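Local coordinates for deacetylase EF_0837 (Enterococcus faecalis, PDB 2ICS), which is a zinc-dependent hydrolase of the amidohydrolase superfamily that deacetylates acetyl-(R)-mandelate in vitro, with very low efficiency, at residues H211-K216 and E262-A267; D226-F231 and E257-E262; F251-A256 and L293-Y298; A267-D272 and E305-A310. All blocks are in the same frame, centred on the assembly; numbering follows the deposited sequence.

Contact 1 of 4, residues H211-K216 and E262-A267; sequences HCFNGK and EGMKAA. With ZN (zinc ion), chain C.
F213 and C212 form a shallow hollow that takes the methyl of A266. Both segments are loops of the TIM barrel. H211-K216 follows strand 208-210, and E262-A267 follows helix 253-261. The bump is A266 CB. It lies 3.9 Å from F213 CE2 and 4.1 Å from C212 SG, so it touches one ring carbon and one sulfur at once. C212 itself supports the ring. Its SG sits between the backbone N and the carbonyl carbon (chi1 67°), and it lies over the centre of one face of the F213 ring. The far end of the ring reaches the backbone of the second loop, with F213 CZ 3.8 Å from A266 N. That amide N is hydrogen-bonded to Y298 OH. M264, a selenomethionine here, comes to the ring edge near its plane, where its SE is 4.4 Å from F213 CE1. The A266 methyl lies past the CE2 rim on the side where SG sits, in the corner between sulfur and ring. V255, A256 and A259 of helix 253-261 also touch the ring. No hydrogen bond joins the two segments, so this is apolar packing in a buried place. G263 has positive phi in a Schellman motif that ends the helix. The first loop begins at the metal site. H211 ND1 is hydrogen-bonded to G245 O, and H211 NE2 binds a zinc ion at 2.2 Å.

Contact 2 of 4, residues D226-F231 and E257-E262; sequences DKIKDF and ETALRE
I228 and E262 lie alongside each other, pointing opposite ways, apolar branch against carboxylate. From I228 outward, CB lies 3.3 Å from E262 OE1. Its CG1, beside the backbone N and anti to the carbonyl carbon (chi1 -68°), is 3.6 Å from E262 OE2. Its CD1 ends against A259, at a spacing that is doubtful. The M264 side chain touches I228 as well. The backbone of I228 fixes the same carboxylate. I228 N donates to E262 OE2 at 3.0 Å with an angle of 162°, and the oxygen uses its syn lone pair, on the side of OE1. OE2 also accepts from a water that donates to D226 O. The other oxygen, OE1, accepts from W233 NE1 and from a water that also donates to I228 O. Both carboxylate oxygens are therefore held, and the group has little freedom to turn. K227 NZ is 4.7 Å from E262 OE2. This is not a contact, but the positive charge would probably favour the ionised acid. At the outer end, a water donates to D226 OD2 and to T258 OG1, at 2.8 Å each. H254, one turn back on the helix, is hydrogen-bonded to both residues, through NE2 to D226 OD1 and through O to T258 OG1. T258 CG2 packs 3.8 Å from D226 O. D226 and K227 face D222 in a G1 beta bulge. The contact thus lays the two-stranded hairpin of 221-222 and 227-228 against the C-terminal half of helix 253-261, just before helix 230-237 begins at its N-cap, K229.

Contact 3 of 4, residues F251-A256 and L293-Y298; sequences FNFHVA and LRVVGY
The F253 ring meets V296 at its edge, with V296 CG2 near the ring plane and 3.9 Å from F253 CD1. One face of the F253 ring carries F251 CE2, offset toward the rim. F253 CE1 in turn lies at the edge of the F251 ring, in its plane. One face of the F251 ring has F253 N above it, also toward the rim. The two rings thus form an aromatic patch at the start of helix 253-261 in the TIM barrel, facing the end of helix 286-296. V296 carries most of the contact from the other helix. Its CG2, anti to the carbonyl carbon, touches F253, comes to 4.4 Å from F251 CZ and lies 4.0 Å from A256 CB. Its CG1 turns to the helix backbone and lies 3.8 Å from A256 O. V295 adds one more methyl. Its CG1 lies between the backbone N and the carbonyl carbon (chi1 75°) and sits 3.6 Å from F253 CE1, and these two side chains cross at about a right angle. The first helix is capped by N252, whose OD1 accepts from V255 N at 3.0 Å. The second ends at G297, with positive phi, where L293 O accepts from both G297 N and Y298 N. R294 NH1 donates to Y298 O, across this turn. The Y298 ring has L293 CD2 over one face. At its edge, a water accepts from Y298 OH at 2.7 Å and donates to A256 O at 2.9 Å.

Contact 4 of 4, residues A267-D272 and E305-A310; sequences ASISTD and EKVTKA. With ZN (zinc ion), chain B.
I269 N donates to K306 O at 3.0 Å, nearly straight at 171°, from a position 37° above the carbonyl plane. The same oxygen takes a CA-H...O contact from S268 CA at 3.4 Å. Around this bond the side chains pack. I269 CB lies 3.9 Å from V307 CG1, and I269 CG1 is 4.0 Å from K306 CB, where the two side chains cross. A267 O lies 3.4 Å from K306 CG, and A310 CB is also close. A water donates to A267 O and accepts weakly from K306 NZ. The lysine chain is extended to CE, and the bend at chi4 (-57°) sets NZ, which is hydrogen-bonded to A266 O. Further out, S268 OG and S270 OG are both hydrogen-bonded to D243. The segment runs extended between strand 241-243 and strand 51-61, consistent with the eighth barrel strand, with D272 at its end as in amidohydrolases. D272 OD1 binds a zinc ion at 2.2 Å, together with H60, H62 and the carboxylated K154. A water 2.0 Å from this zinc also binds the second one. The E305-T308 type I turn presents K306 to the loop. The contact thus sits where the loop running from helix 253-261 toward helix 275-279 passes the turn between helices 300-305 and 309-314. I269 also touches T289 and L293 of helix 286-296.

From the N terminus, the chain first reaches 211-216, which opens contact 1, and then 226-231, which opens contact 2. Contact 3 opens next, at 251-256, inside both of these loops. Contact 2 then closes at 257-262, nested inside the loop of contact 1, which closes directly after at 262-267. The two share E262. Contact 4 follows contact 1 in series, shares A267 with it and opens at 267-272. Contact 3 closes at 293-298, so it crosses contacts 1 and 2. Contact 4 closes last, at 305-310, and crosses contact 3. Helix 253-261 is thus tied to the hairpin and to helix 286-296, while the loop after it leads to the zinc site.

Contact 1 of 4, residues H211-K216 and E262-A267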
loop_
_atom_site.group_PDB
_atom_site.type_symbol
_atom_site.label_atom_id
_atom_site.label_comp_id
_atom_site.label_asym_id
_atom_site.label_seq_id
_atom_site.Cartn_x
_atom_site.Cartn_y
_atom_site.Cartn_z
ATOM N N HIS A 211 8.146 -1.903 4.947
ATOM C CA HIS A 211 8.648 -1.655 6.303
ATOM C C HIS A 211 9.983 -0.915 6.185
ATOM O O HIS A 211 10.834 -0.986 7.074
ATOM C CB HIS A 211 8.890 -2.961 7.072
ATOM C CG HIS A 211 7.690 -3.843 7.174
ATOM N ND1 HIS A 211 6.402 -3.382 7.339
ATOM C CD2 HIS A 211 7.602 -5.196 7.198
ATOM C CE1 HIS A 211 5.597 -4.442 7.457
ATOM N NE2 HIS A 211 6.281 -5.566 7.377
ATOM N N CYS A 212 10.156 -0.194 5.083
ATOM C CA CYS A 212 11.405 0.512 4.810
ATOM C C CYS A 212 11.962 1.410 5.917
ATOM O O CYS A 212 13.179 1.509 6.064
ATOM C CB CYS A 212 11.281 1.310 3.505
ATOM S SG CYS A 212 10.118 2.702 3.530
ATOM N N PHE A 213 11.097 2.071 6.684
ATOM C CA PHE A 213 11.584 2.933 7.754
ATOM C C PHE A 213 11.369 2.357 9.148
ATOM O O PHE A 213 11.053 3.095 10.079
ATOM C CB PHE A 213 10.944 4.327 7.674
ATOM C CG PHE A 213 11.281 5.093 6.414
ATOM C CD1 PHE A 213 12.480 4.871 5.734
ATOM C CD2 PHE A 213 10.397 6.047 5.913
ATOM C CE1 PHE A 213 12.792 5.584 4.575
ATOM C CE2 PHE A 213 10.698 6.767 4.757
ATOM C CZ PHE A 213 11.895 6.539 4.085
ATOM N N ASN A 214 11.539 1.046 9.306
ATOM C CA ASN A 214 11.371 0.451 10.625
ATOM C C ASN A 214 12.581 0.848 11.471
ATOM O O ASN A 214 13.664 1.098 10.937
ATOM C CB ASN A 214 11.238 -1.078 10.538
ATOM C CG ASN A 214 12.533 -1.768 10.153
ATOM O OD1 ASN A 214 12.641 -2.360 9.070
ATOM N ND2 ASN A 214 13.520 -1.711 11.037
ATOM N N GLY A 215 12.397 0.910 12.786
ATOM C CA GLY A 215 13.485 1.318 13.657
ATOM C C GLY A 215 14.322 0.226 14.292
ATOM O O GLY A 215 15.079 0.492 15.221
ATOM N N LYS A 216 14.198 -1.000 13.802
ATOM C CA LYS A 216 14.968 -2.107 14.353
ATOM C C LYS A 216 16.455 -1.945 14.021
ATOM O O LYS A 216 16.823 -1.175 13.128
ATOM C CB LYS A 216 14.425 -3.431 13.797
ATOM C CG LYS A 216 12.948 -3.639 14.114
ATOM C CD LYS A 216 12.360 -4.889 13.457
ATOM C CE LYS A 216 10.858 -4.989 13.742
ATOM N NZ LYS A 216 10.165 -6.094 13.008
ATOM N N GLU A 262 18.641 13.267 4.536
ATOM C CA GLU A 262 19.673 12.789 3.619
ATOM C C GLU A 262 19.143 12.793 2.190
ATOM O O GLU A 262 19.848 12.420 1.256
ATOM C CB GLU A 262 20.145 11.372 4.005
ATOM C CG GLU A 262 21.066 11.346 5.222
ATOM C CD GLU A 262 21.584 9.957 5.569
ATOM O OE1 GLU A 262 21.943 9.195 4.646
ATOM O OE2 GLU A 262 21.648 9.633 6.775
ATOM N N GLY A 263 17.895 13.213 2.026
ATOM C CA GLY A 263 17.310 13.276 0.698
ATOM C C GLY A 263 16.623 12.005 0.241
ATOM O O GLY A 263 16.375 11.824 -0.950
HETATM N N MSE A 264 16.306 11.127 1.185
HETATM C CA MSE A 264 15.648 9.865 0.862
HETATM C C MSE A 264 14.170 9.885 1.259
HETATM O O MSE A 264 13.831 10.245 2.383
HETATM C CB MSE A 264 16.361 8.718 1.582
HETATM C CG MSE A 264 15.755 7.342 1.345
HETATM SE SE MSE A 264 16.587 5.991 2.467
HETATM C CE MSE A 264 18.060 5.479 1.308
ATOM N N LYS A 265 13.301 9.493 0.328
ATOM C CA LYS A 265 11.856 9.450 0.565
ATOM C C LYS A 265 11.292 8.096 0.141
ATOM O O LYS A 265 11.810 7.462 -0.784
ATOM C CB LYS A 265 11.140 10.545 -0.239
ATOM C CG LYS A 265 11.544 11.963 0.118
ATOM C CD LYS A 265 10.800 12.991 -0.736
ATOM C CE LYS A 265 11.227 14.409 -0.358
ATOM N NZ LYS A 265 10.538 15.463 -1.152
ATOM N N ALA A 266 10.229 7.656 0.811
ATOM C CA ALA A 266 9.607 6.390 0.454
ATOM C C ALA A 266 8.899 6.575 -0.889
ATOM O O ALA A 266 8.372 7.649 -1.184
ATOM C CB ALA A 266 8.606 5.967 1.527
ATOM N N ALA A 267 8.894 5.529 -1.702
ATOM C CA ALA A 267 8.249 5.582 -3.007
ATOM C C ALA A 267 6.738 5.471 -2.854
ATOM O O ALA A 267 5.976 6.071 -3.617
ATOM C CB ALA A 267 8.768 4.451 -3.890
HETATM ZN ZN ZN C . 5.410 -7.573 7.469
HETATM O O HOH W 1 3.466 -6.542 7.867
#

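Contact 2 of 4, residues D226-F231 and E257-E262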
loop_
_atom_site.group_PDB
_atom_site.type_symbol
_atom_site.label_atom_id
_atom_site.label_comp_id
_atom_site.label_asym_id
_atom_site.label_seq_id
_atom_site.Cartn_x
_atom_site.Cartn_y
_atom_site.Cartn_z
ATOM N N ASP A 226 24.085 7.219 13.367
ATOM C CA ASP A 226 22.857 7.964 13.141
ATOM C C ASP A 226 22.771 8.371 11.674
ATOM O O ASP A 226 22.275 9.446 11.337
ATOM C CB ASP A 226 22.819 9.200 14.043
ATOM C CG ASP A 226 21.408 9.706 14.279
ATOM O OD1 ASP A 226 20.541 8.887 14.658
ATOM O OD2 ASP A 226 21.167 10.918 14.095
ATOM N N LYS A 227 23.269 7.501 10.804
ATOM C CA LYS A 227 23.245 7.749 9.370
ATOM C C LYS A 227 22.635 6.551 8.654
ATOM O O LYS A 227 22.646 5.433 9.172
ATOM C CB LYS A 227 24.663 7.980 8.845
ATOM C CG LYS A 227 25.314 9.267 9.329
ATOM C CD LYS A 227 26.777 9.340 8.902
ATOM C CE LYS A 227 26.940 9.227 7.386
ATOM N NZ LYS A 227 26.277 10.342 6.649
ATOM N N ILE A 228 22.099 6.783 7.465
ATOM C CA ILE A 228 21.519 5.698 6.698
ATOM C C ILE A 228 22.642 4.834 6.143
ATOM O O ILE A 228 23.555 5.334 5.484
ATOM C CB ILE A 228 20.659 6.235 5.547
ATOM C CG1 ILE A 228 19.420 6.917 6.125
ATOM C CG2 ILE A 228 20.249 5.098 4.609
ATOM C CD1 ILE A 228 18.487 7.445 5.073
ATOM N N LYS A 229 22.576 3.536 6.421
ATOM C CA LYS A 229 23.595 2.601 5.959
ATOM C C LYS A 229 23.820 2.755 4.455
ATOM O O LYS A 229 22.873 2.974 3.701
ATOM C CB LYS A 229 23.172 1.172 6.314
ATOM C CG LYS A 229 22.959 0.969 7.814
ATOM C CD LYS A 229 22.364 -0.393 8.135
ATOM C CE LYS A 229 22.138 -0.557 9.639
ATOM N NZ LYS A 229 21.487 -1.858 9.974
ATOM N N ASP A 230 25.076 2.651 4.029
ATOM C CA ASP A 230 25.435 2.803 2.618
ATOM C C ASP A 230 24.771 1.825 1.661
ATOM O O ASP A 230 24.339 2.212 0.577
ATOM C CB ASP A 230 26.952 2.696 2.433
ATOM C CG ASP A 230 27.709 3.775 3.177
ATOM O OD1 ASP A 230 27.284 4.950 3.124
ATOM O OD2 ASP A 230 28.739 3.449 3.806
ATOM N N PHE A 231 24.707 0.555 2.048
ATOM C CA PHE A 231 24.108 -0.448 1.186
ATOM C C PHE A 231 22.611 -0.221 1.025
ATOM O O PHE A 231 22.014 -0.668 0.045
ATOM C CB PHE A 231 24.415 -1.864 1.705
ATOM C CG PHE A 231 23.887 -2.148 3.084
ATOM C CD1 PHE A 231 22.553 -2.494 3.278
ATOM C CD2 PHE A 231 24.734 -2.103 4.187
ATOM C CE1 PHE A 231 22.071 -2.794 4.545
ATOM C CE2 PHE A 231 24.265 -2.401 5.463
ATOM C CZ PHE A 231 22.929 -2.749 5.643
ATOM N N GLU A 257 12.643 10.659 9.321
ATOM C CA GLU A 257 13.148 12.023 9.367
ATOM C C GLU A 257 14.610 12.047 8.964
ATOM O O GLU A 257 15.032 12.912 8.199
ATOM C CB GLU A 257 12.973 12.611 10.771
ATOM C CG GLU A 257 11.514 12.721 11.201
ATOM C CD GLU A 257 11.351 13.064 12.670
ATOM O OE1 GLU A 257 12.178 12.605 13.488
ATOM O OE2 GLU A 257 10.381 13.776 13.010
ATOM N N THR A 258 15.387 11.096 9.471
ATOM C CA THR A 258 16.801 11.036 9.128
ATOM C C THR A 258 16.939 10.821 7.632
ATOM O O THR A 258 17.730 11.493 6.970
ATOM C CB THR A 258 17.515 9.897 9.870
ATOM O OG1 THR A 258 17.470 10.149 11.276
ATOM C CG2 THR A 258 18.970 9.798 9.428
ATOM N N ALA A 259 16.160 9.888 7.095
ATOM C CA ALA A 259 16.206 9.604 5.666
ATOM C C ALA A 259 15.906 10.858 4.847
ATOM O O ALA A 259 16.606 11.152 3.875
ATOM C CB ALA A 259 15.218 8.490 5.317
ATOM N N LEU A 260 14.873 11.601 5.237
ATOM C CA LEU A 260 14.511 12.818 4.510
ATOM C C LEU A 260 15.665 13.818 4.517
ATOM O O LEU A 260 16.005 14.390 3.480
ATOM C CB LEU A 260 13.256 13.468 5.114
ATOM C CG LEU A 260 12.764 14.755 4.431
ATOM C CD1 LEU A 260 12.473 14.492 2.959
ATOM C CD2 LEU A 260 11.513 15.264 5.128
ATOM N N ARG A 261 16.274 14.024 5.682
ATOM C CA ARG A 261 17.396 14.948 5.783
ATOM C C ARG A 261 18.525 14.558 4.834
ATOM O O ARG A 261 19.275 15.417 4.376
ATOM C CB ARG A 261 17.906 15.019 7.227
ATOM C CG ARG A 261 17.138 16.016 8.084
ATOM C CD ARG A 261 17.542 15.967 9.552
ATOM N NE ARG A 261 17.116 14.725 10.197
ATOM C CZ ARG A 261 17.198 14.496 11.505
ATOM N NH1 ARG A 261 17.691 15.426 12.314
ATOM N NH2 ARG A 261 16.784 13.338 12.006
ATOM N N GLU A 262 18.641 13.267 4.536
ATOM C CA GLU A 262 19.673 12.789 3.619
ATOM C C GLU A 262 19.143 12.793 2.190
ATOM O O GLU A 262 19.848 12.420 1.256
ATOM C CB GLU A 262 20.145 11.372 4.005
ATOM C CG GLU A 262 21.066 11.346 5.222
ATOM C CD GLU A 262 21.584 9.957 5.569
ATOM O OE1 GLU A 262 21.943 9.195 4.646
ATOM O OE2 GLU A 262 21.648 9.633 6.775
HETATM O O HOH W 2 22.272 11.264 8.636
HETATM O O HOH W 3 19.366 11.952 12.256
HETATM O O HOH W 4 24.051 7.702 5.053
#

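Contact 3 of 4, residues F251-A256 and L293-Y298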
loop_
_atom_site.group_PDB
_atom_site.type_symbol
_atom_site.label_atom_id
_atom_site.label_comp_id
_atom_site.label_asym_id
_atom_site.label_seq_id
_atom_site.Cartn_x
_atom_site.Cartn_y
_atom_site.Cartn_z
ATOM N N PHE A 251 7.299 1.237 11.609
ATOM C CA PHE A 251 7.526 2.629 11.219
ATOM C C PHE A 251 8.077 3.464 12.368
ATOM O O PHE A 251 7.455 3.587 13.418
ATOM C CB PHE A 251 6.247 3.287 10.700
ATOM C CG PHE A 251 6.429 4.738 10.349
ATOM C CD1 PHE A 251 7.156 5.107 9.224
ATOM C CD2 PHE A 251 5.930 5.740 11.182
ATOM C CE1 PHE A 251 7.392 6.453 8.929
ATOM C CE2 PHE A 251 6.161 7.091 10.900
ATOM C CZ PHE A 251 6.895 7.447 9.768
ATOM N N ASN A 252 9.238 4.064 12.138
ATOM C CA ASN A 252 9.909 4.874 13.143
ATOM C C ASN A 252 10.116 6.298 12.608
ATOM O O ASN A 252 10.737 6.491 11.561
ATOM C CB ASN A 252 11.243 4.193 13.498
ATOM C CG ASN A 252 12.037 4.939 14.561
ATOM O OD1 ASN A 252 12.614 5.997 14.297
ATOM N ND2 ASN A 252 12.077 4.381 15.769
ATOM N N PHE A 253 9.565 7.286 13.317
ATOM C CA PHE A 253 9.683 8.696 12.924
ATOM C C PHE A 253 11.131 9.131 12.730
ATOM O O PHE A 253 11.471 9.767 11.728
ATOM C CB PHE A 253 9.053 9.618 13.978
ATOM C CG PHE A 253 7.560 9.810 13.830
ATOM C CD1 PHE A 253 7.026 10.382 12.683
ATOM C CD2 PHE A 253 6.701 9.481 14.869
ATOM C CE1 PHE A 253 5.662 10.629 12.575
ATOM C CE2 PHE A 253 5.332 9.725 14.774
ATOM C CZ PHE A 253 4.814 10.302 13.625
ATOM N N HIS A 254 11.985 8.793 13.690
ATOM C CA HIS A 254 13.381 9.191 13.600
ATOM C C HIS A 254 14.034 8.694 12.314
ATOM O O HIS A 254 14.786 9.423 11.663
ATOM C CB HIS A 254 14.166 8.678 14.804
ATOM C CG HIS A 254 15.592 9.130 14.818
ATOM N ND1 HIS A 254 15.947 10.457 14.928
ATOM C CD2 HIS A 254 16.749 8.441 14.665
ATOM C CE1 HIS A 254 17.260 10.567 14.839
ATOM N NE2 HIS A 254 17.770 9.358 14.678
ATOM N N VAL A 255 13.734 7.454 11.944
ATOM C CA VAL A 255 14.306 6.875 10.738
ATOM C C VAL A 255 13.842 7.615 9.479
ATOM O O VAL A 255 14.651 7.935 8.601
ATOM C CB VAL A 255 13.945 5.380 10.631
ATOM C CG1 VAL A 255 14.474 4.802 9.328
ATOM C CG2 VAL A 255 14.537 4.624 11.824
ATOM N N ALA A 256 12.542 7.885 9.403
ATOM C CA ALA A 256 11.957 8.591 8.263
ATOM C C ALA A 256 12.495 10.012 8.169
ATOM O O ALA A 256 12.764 10.515 7.072
ATOM C CB ALA A 256 10.424 8.620 8.391
ATOM N N LEU A 293 3.758 11.182 7.394
ATOM C CA LEU A 293 4.821 11.580 6.479
ATOM C C LEU A 293 4.732 13.071 6.199
ATOM O O LEU A 293 5.697 13.692 5.759
ATOM C CB LEU A 293 4.741 10.769 5.193
ATOM C CG LEU A 293 5.315 9.401 5.574
ATOM C CD1 LEU A 293 4.417 8.288 5.103
ATOM C CD2 LEU A 293 6.727 9.287 5.028
ATOM N N ARG A 294 3.568 13.649 6.470
ATOM C CA ARG A 294 3.390 15.077 6.272
ATOM C C ARG A 294 4.168 15.768 7.379
ATOM O O ARG A 294 4.906 16.717 7.129
ATOM C CB ARG A 294 1.909 15.457 6.354
ATOM C CG ARG A 294 1.656 16.965 6.387
ATOM C CD ARG A 294 2.384 17.678 5.262
ATOM N NE ARG A 294 2.162 19.120 5.282
ATOM C CZ ARG A 294 3.073 20.019 4.918
ATOM N NH1 ARG A 294 4.276 19.626 4.509
ATOM N NH2 ARG A 294 2.782 21.313 4.958
ATOM N N VAL A 295 4.016 15.269 8.602
ATOM C CA VAL A 295 4.702 15.849 9.749
ATOM C C VAL A 295 6.207 15.595 9.642
ATOM O O VAL A 295 7.011 16.377 10.147
ATOM C CB VAL A 295 4.161 15.268 11.086
ATOM C CG1 VAL A 295 4.682 13.856 11.303
ATOM C CG2 VAL A 295 4.557 16.169 12.240
ATOM N N VAL A 296 6.581 14.499 8.987
ATOM C CA VAL A 296 7.988 14.172 8.788
ATOM C C VAL A 296 8.617 15.226 7.879
ATOM O O VAL A 296 9.777 15.592 8.052
ATOM C CB VAL A 296 8.168 12.775 8.123
ATOM C CG1 VAL A 296 9.584 12.628 7.557
ATOM C CG2 VAL A 296 7.916 11.685 9.138
ATOM N N GLY A 297 7.850 15.708 6.904
ATOM C CA GLY A 297 8.375 16.715 5.997
ATOM C C GLY A 297 7.907 16.649 4.552
ATOM O O GLY A 297 8.123 17.599 3.799
ATOM N N TYR A 298 7.285 15.543 4.144
ATOM C CA TYR A 298 6.794 15.422 2.766
ATOM C C TYR A 298 5.686 16.460 2.543
ATOM O O TYR A 298 5.044 16.885 3.502
ATOM C CB TYR A 298 6.201 14.028 2.522
ATOM C CG TYR A 298 7.170 12.862 2.582
ATOM C CD1 TYR A 298 8.369 12.945 3.293
ATOM C CD2 TYR A 298 6.845 11.637 1.990
ATOM C CE1 TYR A 298 9.213 11.839 3.418
ATOM C CE2 TYR A 298 7.681 10.524 2.113
ATOM C CZ TYR A 298 8.858 10.634 2.830
ATOM O OH TYR A 298 9.666 9.535 2.979
HETATM O O HOH W 5 11.945 10.166 4.266
#

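Contact 4 of 4, residues A267-D272 and E305-A310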
loop_
_atom_site.group_PDB
_atom_site.type_symbol
_atom_site.label_atom_id
_atom_site.label_comp_id
_atom_site.label_asym_id
_atom_site.label_seq_id
_atom_site.Cartn_x
_atom_site.Cartn_y
_atom_site.Cartn_z
ATOM N N ALA A 267 8.894 5.529 -1.702
ATOM C CA ALA A 267 8.249 5.582 -3.007
ATOM C C ALA A 267 6.738 5.471 -2.854
ATOM O O ALA A 267 5.976 6.071 -3.617
ATOM C CB ALA A 267 8.768 4.451 -3.890
ATOM N N SER A 268 6.311 4.686 -1.870
ATOM C CA SER A 268 4.892 4.493 -1.621
ATOM C C SER A 268 4.595 4.403 -0.130
ATOM O O SER A 268 5.408 3.909 0.663
ATOM C CB SER A 268 4.387 3.229 -2.334
ATOM O OG SER A 268 5.179 2.095 -2.018
ATOM N N ILE A 269 3.415 4.891 0.231
ATOM C CA ILE A 269 2.957 4.904 1.606
ATOM C C ILE A 269 1.857 3.865 1.792
ATOM O O ILE A 269 0.864 3.861 1.065
ATOM C CB ILE A 269 2.433 6.313 1.971
ATOM C CG1 ILE A 269 3.591 7.312 1.918
ATOM C CG2 ILE A 269 1.792 6.315 3.356
ATOM C CD1 ILE A 269 3.150 8.743 2.071
ATOM N N SER A 270 2.057 2.972 2.755
ATOM C CA SER A 270 1.091 1.916 3.054
ATOM C C SER A 270 0.985 1.740 4.566
ATOM O O SER A 270 1.846 2.199 5.318
ATOM C CB SER A 270 1.497 0.599 2.390
ATOM O OG SER A 270 2.794 0.204 2.797
ATOM N N THR A 271 -0.048 1.027 4.998
ATOM C CA THR A 271 -0.329 0.850 6.418
ATOM C C THR A 271 0.043 -0.441 7.131
ATOM O O THR A 271 0.307 -0.413 8.335
ATOM C CB THR A 271 -1.826 1.017 6.669
ATOM O OG1 THR A 271 -2.528 0.001 5.937
ATOM C CG2 THR A 271 -2.304 2.392 6.208
ATOM N N ASP A 272 0.063 -1.557 6.404
ATOM C CA ASP A 272 0.289 -2.872 7.008
ATOM C C ASP A 272 -0.734 -2.961 8.138
ATOM O O ASP A 272 -0.441 -3.376 9.255
ATOM C CB ASP A 272 1.687 -3.047 7.576
ATOM C CG ASP A 272 1.864 -4.408 8.240
ATOM O OD1 ASP A 272 1.174 -5.358 7.821
ATOM O OD2 ASP A 272 2.685 -4.543 9.168
ATOM N N GLU A 305 0.563 11.361 -4.473
ATOM C CA GLU A 305 1.142 10.547 -5.526
ATOM C C GLU A 305 1.610 9.208 -4.966
ATOM O O GLU A 305 1.556 8.189 -5.650
ATOM C CB GLU A 305 2.320 11.282 -6.169
ATOM C CG GLU A 305 3.027 10.492 -7.261
ATOM C CD GLU A 305 4.101 11.300 -7.956
ATOM O OE1 GLU A 305 3.762 12.341 -8.561
ATOM O OE2 GLU A 305 5.285 10.899 -7.897
ATOM N N LYS A 306 2.052 9.213 -3.713
ATOM C CA LYS A 306 2.549 8.002 -3.074
ATOM C C LYS A 306 1.477 7.018 -2.588
ATOM O O LYS A 306 1.803 5.924 -2.129
ATOM C CB LYS A 306 3.503 8.384 -1.934
ATOM C CG LYS A 306 4.769 9.053 -2.455
ATOM C CD LYS A 306 5.644 9.605 -1.350
ATOM C CE LYS A 306 6.758 10.483 -1.933
ATOM N NZ LYS A 306 7.607 9.757 -2.933
ATOM N N VAL A 307 0.206 7.408 -2.683
ATOM C CA VAL A 307 -0.890 6.516 -2.298
ATOM C C VAL A 307 -1.808 6.312 -3.503
ATOM O O VAL A 307 -2.932 5.839 -3.360
ATOM C CB VAL A 307 -1.735 7.065 -1.109
ATOM C CG1 VAL A 307 -0.880 7.148 0.148
ATOM C CG2 VAL A 307 -2.325 8.429 -1.456
ATOM N N THR A 308 -1.318 6.677 -4.691
ATOM C CA THR A 308 -2.099 6.513 -5.920
ATOM C C THR A 308 -1.259 6.018 -7.092
ATOM O O THR A 308 -1.231 4.823 -7.386
ATOM C CB THR A 308 -2.797 7.826 -6.352
ATOM O OG1 THR A 308 -1.832 8.883 -6.448
ATOM C CG2 THR A 308 -3.876 8.205 -5.360
ATOM N N LYS A 309 -0.566 6.935 -7.754
ATOM C CA LYS A 309 0.254 6.582 -8.913
ATOM C C LYS A 309 1.375 5.591 -8.600
ATOM O O LYS A 309 1.595 4.641 -9.348
ATOM C CB LYS A 309 0.849 7.850 -9.537
ATOM C CG LYS A 309 1.611 7.599 -10.829
ATOM C CD LYS A 309 2.241 8.880 -11.359
ATOM C CE LYS A 309 2.918 8.641 -12.699
ATOM N NZ LYS A 309 3.572 9.874 -13.214
ATOM N N ALA A 310 2.085 5.807 -7.498
ATOM C CA ALA A 310 3.181 4.915 -7.132
ATOM C C ALA A 310 2.704 3.475 -6.891
ATOM O O ALA A 310 3.151 2.553 -7.566
ATOM C CB ALA A 310 3.904 5.453 -5.903
HETATM ZN ZN ZN B . 1.919 -7.150 6.730
HETATM O O HOH W 6 6.826 7.783 -5.524
HETATM O O HOH W 1 3.466 -6.542 7.867
#